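Local coordinates for protein alkaline phosphatase D (PDB 2YEQ) that hydrolyses phosphate esters, acting as a phosphodiesterase and alkaline phosphatase with an active site that holds iron and calcium, at residues 145-150 / 375-380; 206-211 / 259-264; 276-281 / 329-334. All blocks are in the same frame, centred on the assembly; numbering follows the deposited sequence.

Contact 1 of 3, residues 145-150 / 375-380; sequences LVFHLG and VVLTGD. With CA (calcium ion), chain B.
In the core of the calcineurin-like metallophosphatase fold, where two mixed sheets face each other, Leu149 and Phe147 of one sheet meet Leu377 and the backbone at the end of strand 374-378 in the other. Leu149 follows strand 145-148 and contributes the largest share, ahead of Leu377. Its CG stands anti to the carbonyl carbon, beside the backbone N (chi1 -58°), and CD1 then runs on anti to CA (chi2 -178°). This methyl settles on the backbone of the opposing strand end: CD1 lies 3.5 Å from Thr378 N and 3.7 Å from Leu377 C, while Leu377 CB is 4.0 Å from the same Leu149 CD1. The backbones approach most closely here, with 6.0 Å between Leu149 CA and Gly379 CA. Two residues earlier, on the strand, Phe147 makes a looser touch, its ring atom CD2 lying 4.5 Å from Leu377 CD1. Phe119 and Phe121 of strand 117-122 add to the apolar layer around these side chains. Thr378 points away from the layer, its OG1 hydrogen-bonded to Glu404. Both strands run into a Gly-Asp pair: Gly150 precedes Asp151, a ligand of iron and calcium, and Gly379 precedes Asp380. On the first side Gly150 N donates to His148 ND1 over 3.3 Å, from a position tilted out of the imidazole plane. Asp380 turns CG anti to its backbone N, and its OD1 binds calcium at 2.4 Å, with a water 2.6 Å from the metal and Asp151, Asp209 and Asp210 as further ligands. Between these two segments the contact is apolar, without a hydrogen bond, and the polar chemistry gathers at the strand ends, where carboxylates from both sides converge on one calcium.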
loop_
_atom_site.group_PDB
_atom_site.type_symbol
_atom_site.label_atom_id
_atom_site.label_comp_id
_atom_site.label_asym_id
_atom_site.label_seq_id
_atom_site.Cartn_x
_atom_site.Cartn_y
_atom_site.Cartn_z
ATOM N N LEU A 145 -7.973 -1.247 -11.455
ATOM C CA LEU A 145 -7.464 -1.912 -10.246
ATOM C C LEU A 145 -7.027 -0.910 -9.202
ATOM O O LEU A 145 -7.009 0.307 -9.441
ATOM C CB LEU A 145 -6.373 -2.946 -10.570
ATOM C CG LEU A 145 -5.098 -2.565 -11.323
ATOM C CD1 LEU A 145 -4.112 -1.981 -10.376
ATOM C CD2 LEU A 145 -4.490 -3.792 -11.966
ATOM N N VAL A 146 -6.762 -1.420 -8.001
ATOM C CA VAL A 146 -6.282 -0.642 -6.887
ATOM C C VAL A 146 -4.991 -1.302 -6.370
ATOM O O VAL A 146 -4.899 -2.542 -6.328
ATOM C CB VAL A 146 -7.324 -0.593 -5.750
ATOM C CG1 VAL A 146 -6.750 0.027 -4.489
ATOM C CG2 VAL A 146 -8.551 0.194 -6.209
ATOM N N PHE A 147 -4.018 -0.462 -6.002
ATOM C CA PHE A 147 -2.808 -0.886 -5.278
ATOM C C PHE A 147 -2.842 -0.404 -3.847
ATOM O O PHE A 147 -3.189 0.736 -3.564
ATOM C CB PHE A 147 -1.535 -0.265 -5.899
ATOM C CG PHE A 147 -1.171 -0.829 -7.228
ATOM C CD1 PHE A 147 -0.418 -1.974 -7.323
ATOM C CD2 PHE A 147 -1.554 -0.185 -8.405
ATOM C CE1 PHE A 147 -0.068 -2.497 -8.545
ATOM C CE2 PHE A 147 -1.193 -0.707 -9.651
ATOM C CZ PHE A 147 -0.455 -1.861 -9.712
ATOM N N HIS A 148 -2.486 -1.275 -2.911
ATOM C CA HIS A 148 -2.231 -0.831 -1.565
ATOM C C HIS A 148 -0.736 -1.016 -1.296
ATOM O O HIS A 148 -0.170 -2.064 -1.586
ATOM C CB HIS A 148 -3.103 -1.562 -0.546
ATOM C CG HIS A 148 -3.234 -0.817 0.738
ATOM N ND1 HIS A 148 -2.232 -0.792 1.681
ATOM C CD2 HIS A 148 -4.223 -0.040 1.220
ATOM C CE1 HIS A 148 -2.602 -0.023 2.686
ATOM N NE2 HIS A 148 -3.809 0.447 2.433
ATOM N N LEU A 149 -0.106 0.030 -0.777
ATOM C CA LEU A 149 1.361 0.088 -0.671
ATOM C C LEU A 149 1.880 -0.006 0.766
ATOM O O LEU A 149 3.074 0.218 1.004
ATOM C CB LEU A 149 1.891 1.380 -1.289
ATOM C CG LEU A 149 1.535 1.597 -2.768
ATOM C CD1 LEU A 149 2.188 2.906 -3.263
ATOM C CD2 LEU A 149 1.906 0.410 -3.635
ATOM N N GLY A 150 0.987 -0.283 1.716
ATOM C CA GLY A 150 1.401 -0.663 3.102
ATOM C C GLY A 150 0.694 0.094 4.207
ATOM O O GLY A 150 -0.047 1.050 3.960
ATOM N N VAL A 375 8.129 4.861 -13.538
ATOM C CA VAL A 375 7.336 5.566 -12.568
ATOM C C VAL A 375 7.387 4.806 -11.243
ATOM O O VAL A 375 7.247 3.595 -11.226
ATOM C CB VAL A 375 5.870 5.692 -13.049
ATOM C CG1 VAL A 375 4.986 6.237 -11.938
ATOM C CG2 VAL A 375 5.809 6.583 -14.352
ATOM N N VAL A 376 7.548 5.543 -10.164
ATOM C CA VAL A 376 7.617 4.972 -8.816
ATOM C C VAL A 376 6.427 5.467 -8.040
ATOM O O VAL A 376 6.194 6.657 -7.983
ATOM C CB VAL A 376 8.929 5.391 -8.097
ATOM C CG1 VAL A 376 9.005 4.749 -6.687
ATOM C CG2 VAL A 376 10.141 4.962 -8.942
ATOM N N LEU A 377 5.676 4.525 -7.463
ATOM C CA LEU A 377 4.581 4.793 -6.550
ATOM C C LEU A 377 5.012 4.461 -5.123
ATOM O O LEU A 377 5.627 3.415 -4.887
ATOM C CB LEU A 377 3.379 3.906 -6.916
ATOM C CG LEU A 377 3.024 3.707 -8.395
ATOM C CD1 LEU A 377 1.819 2.767 -8.510
ATOM C CD2 LEU A 377 2.774 5.046 -9.075
ATOM N N THR A 378 4.625 5.312 -4.194
ATOM C CA THR A 378 5.129 5.319 -2.832
ATOM C C THR A 378 4.049 5.685 -1.813
ATOM O O THR A 378 3.141 6.434 -2.128
ATOM C CB THR A 378 6.221 6.392 -2.720
ATOM O OG1 THR A 378 7.215 6.129 -3.691
ATOM C CG2 THR A 378 6.801 6.458 -1.345
ATOM N N GLY A 379 4.161 5.172 -0.583
ATOM C CA GLY A 379 3.344 5.636 0.517
ATOM C C GLY A 379 4.218 6.077 1.675
ATOM O O GLY A 379 5.136 6.866 1.496
ATOM N N ASP A 380 3.880 5.600 2.872
ATOM C CA ASP A 380 4.697 5.697 4.111
ATOM C C ASP A 380 4.761 7.043 4.793
ATOM O O ASP A 380 4.692 7.114 6.026
ATOM C CB ASP A 380 6.114 5.113 3.915
ATOM C CG ASP A 380 6.923 5.075 5.234
ATOM O OD1 ASP A 380 6.569 4.282 6.158
ATOM O OD2 ASP A 380 7.880 5.884 5.330
HETATM CA CA CA B . 5.026 2.702 6.988
HETATM O O HOH W 1 3.511 2.737 4.911
#

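Contact 2 of 3, residues 206-211 / 259-264; sequences VTWDDH and MQLYRH. With CA (calcium ion), chain B; CA (calcium ion), chain C; PE5 (3,6,9,12,15,18,21,24-octaoxahexacosan-1-ol), chain V.
Trp208 lies against Leu261 and Met259, and its side chain carries the apolar half of the contact. From CB, CG takes the crowded position between the backbone N and the carbonyl carbon (chi1 48°), and the indole starts against the Leu261 methyl, with Trp208 CG 3.7 Å from Leu261 CD2. At the ring fusion the fit tightens: Trp208 CD2 and CE2 are each 3.4 Å from Leu261 CD2, which sits over the five-membered ring only 16° off its normal, a CH-pi contact. NE1, in the same ring, is hydrogen-bonded to Asp277 OD1. At the far rim CZ3 and CH2 reach the sulfur, Trp208 CH2 lying 3.6 Å from Met259 SD. The sulfur stands at the edge of the benzene ring, 76° off the normal, so this is an edge-on Met-aromatic contact. Leu261 CD2 also touches Thr207 OG1 at 3.7 Å, a hydroxyl that is itself bonded to Leu276 O.

A second grip is polar. Arg263 clasps a single carbonyl oxygen end-on, with NH2 2.8 Å and NH1 2.9 Å from Val206 O, the acceptor lying in the guanidinium plane. NH1 turns to its own segment as well, 2.8 Å from Leu261 O, and NH2 has a salt bridge to Asp17, which probably offsets the buried charge. Beyond Trp208 the chain runs on to the calcium ligands Asp209 and Asp210. Around the contact, Met259 packs on Tyr239, Tyr242 and Tyr243 of helix 228-245, Tyr262 and His264 face helix 308-320, and Arg263 rests on strand 271-275 beside the end of strand 203-206.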
loop_
_atom_site.group_PDB
_atom_site.type_symbol
_atom_site.label_atom_id
_atom_site.label_comp_id
_atom_site.label_asym_id
_atom_site.label_seq_id
_atom_site.Cartn_x
_atom_site.Cartn_y
_atom_site.Cartn_z
ATOM N N VAL A 206 -1.976 -5.856 -3.467
ATOM C CA VAL A 206 -1.487 -5.336 -2.198
ATOM C C VAL A 206 -0.009 -5.693 -1.978
ATOM O O VAL A 206 0.465 -6.748 -2.412
ATOM C CB VAL A 206 -2.354 -5.883 -1.007
ATOM C CG1 VAL A 206 -3.834 -5.442 -1.171
ATOM C CG2 VAL A 206 -2.261 -7.416 -0.934
ATOM N N THR A 207 0.694 -4.801 -1.285
ATOM C CA THR A 207 2.004 -5.105 -0.720
ATOM C C THR A 207 2.098 -4.381 0.593
ATOM O O THR A 207 1.400 -3.387 0.795
ATOM C CB THR A 207 3.158 -4.739 -1.674
ATOM O OG1 THR A 207 4.382 -5.192 -1.102
ATOM C CG2 THR A 207 3.191 -3.191 -1.987
ATOM N N TRP A 208 2.896 -4.896 1.526
ATOM C CA TRP A 208 2.868 -4.382 2.904
ATOM C C TRP A 208 4.016 -3.418 3.114
ATOM O O TRP A 208 4.933 -3.372 2.309
ATOM C CB TRP A 208 2.971 -5.538 3.922
ATOM C CG TRP A 208 4.049 -6.524 3.668
ATOM C CD1 TRP A 208 5.327 -6.276 3.254
ATOM C CD2 TRP A 208 3.946 -7.944 3.829
ATOM N NE1 TRP A 208 6.019 -7.466 3.137
ATOM C CE2 TRP A 208 5.197 -8.499 3.489
ATOM C CE3 TRP A 208 2.921 -8.797 4.247
ATOM C CZ2 TRP A 208 5.441 -9.868 3.529
ATOM C CZ3 TRP A 208 3.157 -10.155 4.281
ATOM C CH2 TRP A 208 4.421 -10.682 3.933
ATOM N N ASP A 209 3.965 -2.670 4.199
ATOM C CA ASP A 209 5.123 -1.935 4.693
ATOM C C ASP A 209 5.382 -2.413 6.130
ATOM O O ASP A 209 5.293 -3.625 6.380
ATOM C CB ASP A 209 4.954 -0.406 4.596
ATOM C CG ASP A 209 6.278 0.350 4.823
ATOM O OD1 ASP A 209 7.352 -0.159 4.383
ATOM O OD2 ASP A 209 6.238 1.442 5.496
ATOM N N ASP A 210 5.686 -1.518 7.060
ATOM C CA ASP A 210 6.141 -1.965 8.404
ATOM C C ASP A 210 5.021 -2.305 9.359
ATOM O O ASP A 210 5.133 -3.283 10.099
ATOM C CB ASP A 210 7.111 -0.978 9.087
ATOM C CG ASP A 210 6.642 0.454 9.073
ATOM O OD1 ASP A 210 5.805 0.826 8.197
ATOM O OD2 ASP A 210 7.108 1.237 9.935
ATOM N N HIS A 211 3.943 -1.514 9.345
ATOM C CA HIS A 211 2.932 -1.624 10.369
ATOM C C HIS A 211 2.022 -2.840 10.278
ATOM O O HIS A 211 1.304 -3.133 11.239
ATOM C CB HIS A 211 2.145 -0.341 10.490
ATOM C CG HIS A 211 2.883 0.762 11.181
ATOM N ND1 HIS A 211 3.162 0.744 12.535
ATOM C CD2 HIS A 211 3.344 1.950 10.716
ATOM C CE1 HIS A 211 3.748 1.882 12.872
ATOM N NE2 HIS A 211 3.889 2.622 11.784
ATOM N N MET A 259 7.550 -15.280 3.320
ATOM C CA MET A 259 6.360 -15.169 2.474
ATOM C C MET A 259 6.666 -14.437 1.158
ATOM O O MET A 259 7.178 -13.315 1.171
ATOM C CB MET A 259 5.268 -14.443 3.253
ATOM C CG MET A 259 3.953 -14.296 2.513
ATOM S SD MET A 259 2.605 -13.776 3.604
ATOM C CE MET A 259 1.459 -13.087 2.380
ATOM N N GLN A 260 6.346 -15.077 0.034
ATOM C CA GLN A 260 6.624 -14.489 -1.275
ATOM C C GLN A 260 5.545 -13.447 -1.593
ATOM O O GLN A 260 4.423 -13.805 -1.913
ATOM C CB GLN A 260 6.661 -15.561 -2.355
ATOM C CG GLN A 260 7.019 -15.045 -3.750
ATOM C CD GLN A 260 8.391 -14.389 -3.756
ATOM O OE1 GLN A 260 9.358 -14.973 -3.280
ATOM N NE2 GLN A 260 8.475 -13.181 -4.266
ATOM N N LEU A 261 5.885 -12.172 -1.469
ATOM C CA LEU A 261 4.951 -11.112 -1.793
ATOM C C LEU A 261 5.394 -10.313 -3.033
ATOM O O LEU A 261 4.553 -9.902 -3.828
ATOM C CB LEU A 261 4.739 -10.186 -0.622
ATOM C CG LEU A 261 3.501 -9.282 -0.670
ATOM C CD1 LEU A 261 2.183 -10.100 -0.813
ATOM C CD2 LEU A 261 3.443 -8.411 0.545
ATOM N N TYR A 262 6.693 -10.078 -3.221
ATOM C CA TYR A 262 7.083 -9.366 -4.439
ATOM C C TYR A 262 6.694 -10.153 -5.683
ATOM O O TYR A 262 6.752 -11.377 -5.709
ATOM C CB TYR A 262 8.546 -8.904 -4.428
ATOM C CG TYR A 262 9.617 -9.946 -4.611
ATOM C CD1 TYR A 262 9.972 -10.397 -5.871
ATOM C CD2 TYR A 262 10.345 -10.402 -3.513
ATOM C CE1 TYR A 262 11.010 -11.314 -6.041
ATOM C CE2 TYR A 262 11.375 -11.307 -3.665
ATOM C CZ TYR A 262 11.710 -11.756 -4.911
ATOM O OH TYR A 262 12.733 -12.644 -5.022
ATOM N N ARG A 263 6.196 -9.434 -6.690
ATOM C CA ARG A 263 5.664 -10.076 -7.865
ATOM C C ARG A 263 5.499 -9.078 -9.015
ATOM O O ARG A 263 5.590 -7.867 -8.827
ATOM C CB ARG A 263 4.323 -10.754 -7.568
ATOM C CG ARG A 263 3.268 -9.838 -6.971
ATOM C CD ARG A 263 2.262 -10.650 -6.139
ATOM N NE ARG A 263 1.048 -9.925 -5.715
ATOM C CZ ARG A 263 0.972 -8.997 -4.774
ATOM N NH1 ARG A 263 2.032 -8.595 -4.067
ATOM N NH2 ARG A 263 -0.203 -8.480 -4.496
ATOM N N HIS A 264 5.307 -9.623 -10.203
ATOM C CA HIS A 264 5.283 -8.819 -11.412
ATOM C C HIS A 264 4.111 -9.185 -12.324
ATOM O O HIS A 264 3.707 -10.330 -12.416
ATOM C CB HIS A 264 6.614 -8.978 -12.153
ATOM C CG HIS A 264 6.585 -8.476 -13.563
ATOM N ND1 HIS A 264 6.186 -9.263 -14.624
ATOM C CD2 HIS A 264 6.887 -7.261 -14.084
ATOM C CE1 HIS A 264 6.245 -8.553 -15.738
ATOM N NE2 HIS A 264 6.662 -7.332 -15.438
HETATM CA CA CA B . 5.026 2.702 6.988
HETATM CA CA CA C . 7.238 3.472 10.381
HETATM C C50 PE5 V . 10.968 -15.845 -7.365
HETATM O O1 PE5 V . 9.697 -15.214 -7.196
HETATM C C1 PE5 V . 9.241 -14.494 -8.352
HETATM C C2 PE5 V . 7.971 -13.706 -8.021
HETATM O O2 PE5 V . 6.816 -14.515 -8.273
HETATM C C3 PE5 V . 5.642 -14.207 -7.502
HETATM C C4 PE5 V . 4.763 -15.434 -7.335
HETATM O O HOH W 1 3.511 2.737 4.911
HETATM O O HOH W 2 7.297 5.628 10.948
HETATM O O HOH W 3 8.219 3.896 8.275
#

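Contact 3 of 3, residues 276-281 / 329-334; sequences LDTRQY and AQQIFF
Gln331 reaches across to Leu276 and Thr278 and holds both with one amide. Its chain is bent at CG (chi2 72°), which swings CD back toward the facing loop. NE2 donates to Leu276 O over 2.9 Å in a nearly straight bond (177°); the acceptor lies in the Gln331 amide plane, although the donor stands well above the plane of the Leu276 carbonyl. The other amide atom, Gln331 OE1, accepts from Thr278 OG1 at 2.7 Å and weakly from Thr278 N at 3.3 Å. Thr278 OG1 sits between its own backbone N and carbonyl carbon (chi1 61°), a rotamer that leaves CG2 beside the N and presents the hydroxyl to Gln331. Two residues earlier, Leu276 N bonds Ala329 O at 3.0 Å, carrying the pairing of strands 271-275 and 325-329 into the loops, and Leu276 CD1 packs on Gln330 CB at 3.8 Å.

Gln330 is also bent at CG, but folds onto its own segment: NE2 donates to Ile332 O over 2.8 Å, and OE1 accepts from Ile332 N and from Trp352. Asp277 faces the other way, its OD1 taking Arg279 N at 3.2 Å and Gln280 N from the same face of the carboxylate, the first bond an Asx turn, the second extending it to an Asx motif. Arg279 then brushes Ile332 CG2 with NH2 and forms salt bridges to Asp209 and Asp350. Such loops following neighbouring parallel strands line the active site of metallophosphatases, and here the Arg279 side chain lies about 5 Å from a calcium and from a phosphate ion, probably from the crystallisation liquor, that may mark the pocket.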
loop_
_atom_site.group_PDB
_atom_site.type_symbol
_atom_site.label_atom_id
_atom_site.label_comp_id
_atom_site.label_asym_id
_atom_site.label_seq_id
_atom_site.Cartn_x
_atom_site.Cartn_y
_atom_site.Cartn_z
ATOM N N LEU A 276 7.114 -4.432 -5.229
ATOM C CA LEU A 276 8.286 -4.712 -4.436
ATOM C C LEU A 276 7.927 -4.970 -2.970
ATOM O O LEU A 276 6.786 -4.657 -2.487
ATOM C CB LEU A 276 9.260 -3.537 -4.500
ATOM C CG LEU A 276 9.652 -3.029 -5.900
ATOM C CD1 LEU A 276 10.723 -1.922 -5.789
ATOM C CD2 LEU A 276 10.095 -4.155 -6.812
ATOM N N ASP A 277 8.919 -5.526 -2.275
ATOM C CA ASP A 277 8.882 -5.756 -0.828
ATOM C C ASP A 277 10.190 -5.249 -0.248
ATOM O O ASP A 277 11.223 -5.907 -0.350
ATOM C CB ASP A 277 8.658 -7.257 -0.593
ATOM C CG ASP A 277 8.563 -7.643 0.904
ATOM O OD1 ASP A 277 8.775 -6.794 1.793
ATOM O OD2 ASP A 277 8.252 -8.828 1.136
ATOM N N THR A 278 10.143 -4.057 0.337
ATOM C CA THR A 278 11.319 -3.402 0.854
ATOM C C THR A 278 11.463 -3.559 2.372
ATOM O O THR A 278 12.287 -2.878 2.973
ATOM C CB THR A 278 11.329 -1.894 0.481
ATOM O OG1 THR A 278 10.179 -1.225 1.046
ATOM C CG2 THR A 278 11.355 -1.711 -1.087
ATOM N N ARG A 279 10.637 -4.418 2.981
ATOM C CA ARG A 279 10.735 -4.737 4.411
ATOM C C ARG A 279 11.341 -6.084 4.708
ATOM O O ARG A 279 12.145 -6.189 5.637
ATOM C CB ARG A 279 9.359 -4.728 5.096
ATOM C CG ARG A 279 8.830 -3.364 5.364
ATOM C CD ARG A 279 9.584 -2.587 6.377
ATOM N NE ARG A 279 9.179 -1.192 6.308
ATOM C CZ ARG A 279 9.811 -0.163 6.858
ATOM N NH1 ARG A 279 10.915 -0.320 7.616
ATOM N NH2 ARG A 279 9.344 1.056 6.652
ATOM N N GLN A 280 10.891 -7.118 4.007
ATOM C CA GLN A 280 11.140 -8.498 4.435
ATOM C C GLN A 280 12.642 -8.925 4.386
ATOM O O GLN A 280 13.064 -9.874 5.102
ATOM C CB GLN A 280 10.307 -9.452 3.596
ATOM C CG GLN A 280 10.341 -10.906 4.070
ATOM C CD GLN A 280 9.405 -11.802 3.309
ATOM O OE1 GLN A 280 8.582 -11.349 2.465
ATOM N NE2 GLN A 280 9.494 -13.076 3.593
ATOM N N TYR A 281 13.403 -8.265 3.512
ATOM C CA TYR A 281 14.778 -8.635 3.228
ATOM C C TYR A 281 15.779 -7.528 3.513
ATOM O O TYR A 281 16.981 -7.752 3.386
ATOM C CB TYR A 281 14.921 -9.063 1.776
ATOM C CG TYR A 281 13.798 -9.916 1.265
ATOM C CD1 TYR A 281 13.701 -11.265 1.591
ATOM C CD2 TYR A 281 12.808 -9.365 0.448
ATOM C CE1 TYR A 281 12.648 -12.039 1.122
ATOM C CE2 TYR A 281 11.774 -10.120 -0.024
ATOM C CZ TYR A 281 11.681 -11.459 0.306
ATOM O OH TYR A 281 10.616 -12.189 -0.212
ATOM N N ALA A 329 5.913 -0.342 -7.869
ATOM C CA ALA A 329 4.876 -0.141 -6.862
ATOM C C ALA A 329 5.504 -0.573 -5.546
ATOM O O ALA A 329 5.696 -1.765 -5.330
ATOM C CB ALA A 329 3.688 -1.008 -7.171
ATOM N N GLN A 330 5.794 0.382 -4.681
ATOM C CA GLN A 330 6.591 0.092 -3.491
ATOM C C GLN A 330 6.253 1.024 -2.350
ATOM O O GLN A 330 5.267 1.770 -2.427
ATOM C CB GLN A 330 8.091 0.074 -3.851
ATOM C CG GLN A 330 8.634 1.381 -4.402
ATOM C CD GLN A 330 9.128 2.291 -3.322
ATOM O OE1 GLN A 330 9.916 1.879 -2.451
ATOM N NE2 GLN A 330 8.631 3.515 -3.318
ATOM N N GLN A 331 7.047 0.980 -1.268
ATOM C CA GLN A 331 6.609 1.480 0.022
ATOM C C GLN A 331 7.051 2.851 0.413
ATOM O O GLN A 331 6.285 3.602 1.042
ATOM C CB GLN A 331 7.104 0.513 1.127
ATOM C CG GLN A 331 6.495 -0.875 1.094
ATOM C CD GLN A 331 6.972 -1.766 -0.034
ATOM O OE1 GLN A 331 8.076 -1.602 -0.581
ATOM N NE2 GLN A 331 6.139 -2.762 -0.374
ATOM N N ILE A 332 8.314 3.171 0.124
ATOM C CA ILE A 332 8.994 4.259 0.803
ATOM C C ILE A 332 9.604 5.306 -0.155
ATOM O O ILE A 332 9.816 5.063 -1.338
ATOM C CB ILE A 332 10.103 3.688 1.746
ATOM C CG1 ILE A 332 10.951 2.661 1.014
ATOM C CG2 ILE A 332 9.485 3.078 3.055
ATOM C CD1 ILE A 332 12.317 2.372 1.682
ATOM N N PHE A 333 9.870 6.474 0.390
ATOM C CA PHE A 333 10.323 7.630 -0.395
ATOM C C PHE A 333 11.602 7.322 -1.187
ATOM O O PHE A 333 12.651 7.010 -0.614
ATOM C CB PHE A 333 10.498 8.808 0.529
ATOM C CG PHE A 333 10.314 10.159 -0.125
ATOM C CD1 PHE A 333 11.280 10.683 -0.967
ATOM C CD2 PHE A 333 9.202 10.930 0.161
ATOM C CE1 PHE A 333 11.113 11.964 -1.554
ATOM C CE2 PHE A 333 9.047 12.203 -0.395
ATOM C CZ PHE A 333 10.002 12.702 -1.261
ATOM N N PHE A 334 11.500 7.414 -2.518
ATOM C CA PHE A 334 12.573 7.013 -3.420
ATOM C C PHE A 334 13.514 8.171 -3.815
ATOM O O PHE A 334 14.739 7.976 -3.923
ATOM C CB PHE A 334 11.978 6.404 -4.678
ATOM C CG PHE A 334 12.985 5.852 -5.634
ATOM C CD1 PHE A 334 13.486 4.571 -5.473
ATOM C CD2 PHE A 334 13.413 6.599 -6.732
ATOM C CE1 PHE A 334 14.422 4.053 -6.366
ATOM C CE2 PHE A 334 14.348 6.087 -7.621
ATOM C CZ PHE A 334 14.848 4.824 -7.451
#

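How the contacts relate
The contact centres lie about 11 Å (1 to 2), 10 Å (1 to 3) and 8 Å (2 to 3) apart. Along the chain, 145-150 comes first and 375-380 last; contact 2 and then contact 3 form in series between them. Strands 145-148 and 203-206 are neighbours in one mixed sheet, while 263-267, 271-275, 325-329 and 374-378 follow one another across the other. Contacts 1 and 2 thus bridge the two sheets, whereas contact 3 joins the loops that leave two adjacent strands of the second. Probable backbone hydrogen bonds between Thr207 and His148 and between Gln330 and Leu377 link them, so loops from both sheets come together at the metal site.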